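Local coordinates for protein polysialic acid O-acetyltransferase (Escherichia coli, PDB 3JQY) that transfers acetyl groups from acetyl-CoA to the O7 or O9 hydroxyls of capsular polysialic acid, working as a left-handed beta-helix trimer, at residues Val127-Asp132 and Val139-Ser144. Sequence-based numbering, arbitrary orientation.
Sequences VTIGHD and VILRAS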
ATOM      1  N   VAL B 127      18.584  12.440   6.317  1.00 11.04           N
ATOM      2  CA  VAL B 127      17.622  12.376   5.232  1.00  9.46           C
ATOM      3  C   VAL B 127      17.473  13.786   4.688  1.00 13.00           C
ATOM      4  O   VAL B 127      17.212  14.717   5.438  1.00 11.12           O
ATOM      5  CB  VAL B 127      16.263  11.821   5.693  1.00 10.50           C
ATOM      6  CG1 VAL B 127      15.244  11.953   4.579  1.00 12.30           C
ATOM      7  CG2 VAL B 127      16.409  10.353   6.119  1.00 12.45           C
ATOM      8  N   THR B 128      17.679  13.940   3.385  1.00 10.90           N
ATOM      9  CA  THR B 128      17.692  15.256   2.761  1.00 13.14           C
ATOM     10  C   THR B 128      16.785  15.266   1.540  1.00 13.15           C
ATOM     11  O   THR B 128      16.810  14.334   0.730  1.00 13.09           O
ATOM     12  CB  THR B 128      19.110  15.625   2.298  1.00 12.53           C
ATOM     13  OG1 THR B 128      19.955  15.791   3.445  1.00 20.73           O
ATOM     14  CG2 THR B 128      19.084  16.914   1.497  1.00 26.67           C
ATOM     15  N   ILE B 129      15.967  16.304   1.424  1.00 11.61           N
ATOM     16  CA  ILE B 129      15.182  16.525   0.211  1.00 11.06           C
ATOM     17  C   ILE B 129      15.577  17.879  -0.349  1.00 11.40           C
ATOM     18  O   ILE B 129      15.613  18.865   0.377  1.00 14.04           O
ATOM     19  CB  ILE B 129      13.659  16.520   0.491  1.00 12.65           C
ATOM     20  CG1 ILE B 129      13.252  15.208   1.174  1.00 15.53           C
ATOM     21  CG2 ILE B 129      12.873  16.725  -0.805  1.00 13.40           C
ATOM     22  CD1 ILE B 129      11.760  15.038   1.328  1.00 15.40           C
ATOM     23  N   GLY B 130      15.875  17.920  -1.642  1.00 12.50           N
ATOM     24  CA  GLY B 130      16.345  19.137  -2.285  1.00 11.62           C
ATOM     25  C   GLY B 130      15.263  20.174  -2.482  1.00 13.18           C
ATOM     26  O   GLY B 130      14.133  20.019  -2.013  1.00 12.80           O
ATOM     27  N   HIS B 131      15.610  21.243  -3.185  1.00 12.31           N
ATOM     28  CA  HIS B 131      14.643  22.283  -3.492  1.00 12.16           C
ATOM     29  C   HIS B 131      13.745  21.831  -4.627  1.00 11.28           C
ATOM     30  O   HIS B 131      14.111  20.952  -5.407  1.00 12.78           O
ATOM     31  CB  HIS B 131      15.360  23.573  -3.906  1.00 12.48           C
ATOM     32  CG  HIS B 131      16.495  23.951  -3.009  1.00 17.17           C
ATOM     33  ND1 HIS B 131      16.309  24.367  -1.708  1.00 16.91           N
ATOM     34  CD2 HIS B 131      17.831  23.997  -3.231  1.00 23.88           C
ATOM     35  CE1 HIS B 131      17.481  24.640  -1.163  1.00 25.54           C
ATOM     36  NE2 HIS B 131      18.421  24.422  -2.066  1.00 22.81           N
ATOM     37  N   ASP B 132      12.563  22.433  -4.709  1.00 12.95           N
ATOM     38  CA  ASP B 132      11.667  22.257  -5.851  1.00 14.85           C
ATOM     39  C   ASP B 132      11.228  20.817  -6.097  1.00 14.63           C
ATOM     40  O   ASP B 132      10.958  20.435  -7.240  1.00 13.23           O
ATOM     41  CB  ASP B 132      12.306  22.817  -7.125  1.00 12.05           C
ATOM     42  CG  ASP B 132      12.595  24.292  -7.024  1.00 17.53           C
ATOM     43  OD1 ASP B 132      11.654  25.060  -6.719  1.00 18.24           O
ATOM     44  OD2 ASP B 132      13.760  24.681  -7.256  1.00 17.08           O
ATOM     45  N   VAL B 139       4.325   9.028   1.198  1.00 10.40           N
ATOM     46  CA  VAL B 139       5.716   8.744   0.890  1.00 10.05           C
ATOM     47  C   VAL B 139       6.498   8.537   2.180  1.00 10.69           C
ATOM     48  O   VAL B 139       6.477   9.390   3.065  1.00 11.67           O
ATOM     49  CB  VAL B 139       6.358   9.876   0.082  1.00 10.23           C
ATOM     50  CG1 VAL B 139       7.860   9.654  -0.052  1.00 10.41           C
ATOM     51  CG2 VAL B 139       5.702   9.977  -1.293  1.00  9.70           C
ATOM     52  N   ILE B 140       7.180   7.393   2.268  1.00  9.93           N
ATOM     53  CA  ILE B 140       7.987   7.050   3.434  1.00  8.38           C
ATOM     54  C   ILE B 140       9.467   7.057   3.075  1.00 10.04           C
ATOM     55  O   ILE B 140       9.887   6.393   2.133  1.00 11.88           O
ATOM     56  CB  ILE B 140       7.619   5.656   3.984  1.00 12.73           C
ATOM     57  CG1 ILE B 140       6.141   5.614   4.387  1.00 14.78           C
ATOM     58  CG2 ILE B 140       8.512   5.294   5.169  1.00 12.48           C
ATOM     59  CD1 ILE B 140       5.649   4.222   4.763  1.00 18.89           C
ATOM     60  N   LEU B 141      10.251   7.835   3.811  1.00  9.77           N
ATOM     61  CA  LEU B 141      11.705   7.780   3.662  1.00 12.02           C
ATOM     62  C   LEU B 141      12.277   7.033   4.864  1.00 10.58           C
ATOM     63  O   LEU B 141      12.347   7.581   5.968  1.00 12.26           O
ATOM     64  CB  LEU B 141      12.294   9.190   3.544  1.00  9.61           C
ATOM     65  CG  LEU B 141      11.639  10.109   2.505  1.00 12.56           C
ATOM     66  CD1 LEU B 141      12.322  11.482   2.447  1.00 14.08           C
ATOM     67  CD2 LEU B 141      11.633   9.453   1.117  1.00 13.45           C
ATOM     68  N   ARG B 142      12.656   5.772   4.653  1.00  8.93           N
ATOM     69  CA  ARG B 142      13.029   4.888   5.759  1.00  9.85           C
ATOM     70  C   ARG B 142      14.532   4.616   5.781  1.00  9.33           C
ATOM     71  O   ARG B 142      15.006   3.667   5.163  1.00 13.08           O
ATOM     72  CB  ARG B 142      12.249   3.568   5.676  1.00 14.09           C
ATOM     73  CG  ARG B 142      12.326   2.721   6.943  1.00 14.19           C
ATOM     74  CD  ARG B 142      11.572   1.388   6.810  1.00 14.89           C
ATOM     75  NE  ARG B 142      10.136   1.567   6.581  1.00 17.86           N
ATOM     76  CZ  ARG B 142       9.253   1.885   7.523  1.00 25.49           C
ATOM     77  NH1 ARG B 142       9.648   2.069   8.780  1.00 24.87           N
ATOM     78  NH2 ARG B 142       7.967   2.025   7.208  1.00 18.42           N
ATOM     79  N   ALA B 143      15.277   5.456   6.497  1.00 11.36           N
ATOM     80  CA  ALA B 143      16.740   5.370   6.498  1.00 10.39           C
ATOM     81  C   ALA B 143      17.274   4.370   7.518  1.00 14.56           C
ATOM     82  O   ALA B 143      18.474   4.086   7.549  1.00 16.22           O
ATOM     83  CB  ALA B 143      17.349   6.742   6.739  1.00 13.23           C
ATOM     84  N   SER B 144      16.383   3.859   8.363  1.00 14.55           N
ATOM     85  CA  SER B 144      16.735   2.847   9.356  1.00 14.79           C
ATOM     86  C   SER B 144      15.751   1.682   9.301  1.00 18.10           C
ATOM     87  O   SER B 144      14.545   1.893   9.134  1.00 16.84           O
ATOM     88  CB  SER B 144      16.724   3.457  10.756  1.00 16.89           C
ATOM     89  OG  SER B 144      16.810   2.442  11.746  1.00 24.46           O
TER
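Val127 and Ile129 meet Leu141 and Ala143 in a purely apolar contact across the interior of the left-handed beta-helix, where the inner faces of two of its parallel sheets converge on the core near the middle of the chain. No hydrogen bond links the two segments; the closest approaches are all between methyl groups, and all four residues are buried. Leu141 and Val127 each touch two residues of the other segment. The CD1 methyl of Leu141 lies 3.6 Å from CG1 of Val127 and 3.8 Å from CD1 of Ile129, so one branch of the leucine serves two residues of strand 126-129. In Val127, CG1 stands anti to the backbone N (chi1 172°) and faces Leu141, while CG2, anti to the carbonyl carbon, is left for Ala143, whose CB it meets at 3.8 Å. The valine thus divides its two branches between neighbouring inward positions of segment 139-144. Ile129 reaches in with its long branch, extended to CD1 (chi2 -173°). The backbones stay well apart, the CA atoms of Val127 and Ala143 being 7.2 Å from each other, and side chains fill the distance between them. Such inward aliphatic residues form the core of hexapeptide-repeat acyltransferases. Beyond Ala143 the chain runs on to Asp145, Gly146 and His147, which probably bind acetyl-CoA, as probably does Lys180, whose side chain lies close to that of Ala143. Strand 126-129 hydrogen-bonds between strands 105-108 and 164-166, whereas strand 139-142 lies between strands 119-121 and 176-178; Val120 touches Val127, Ile166 touches both Ile129 and Leu141, and outside the coil Tyr192 of a second subunit packs on Ile140 and Arg142.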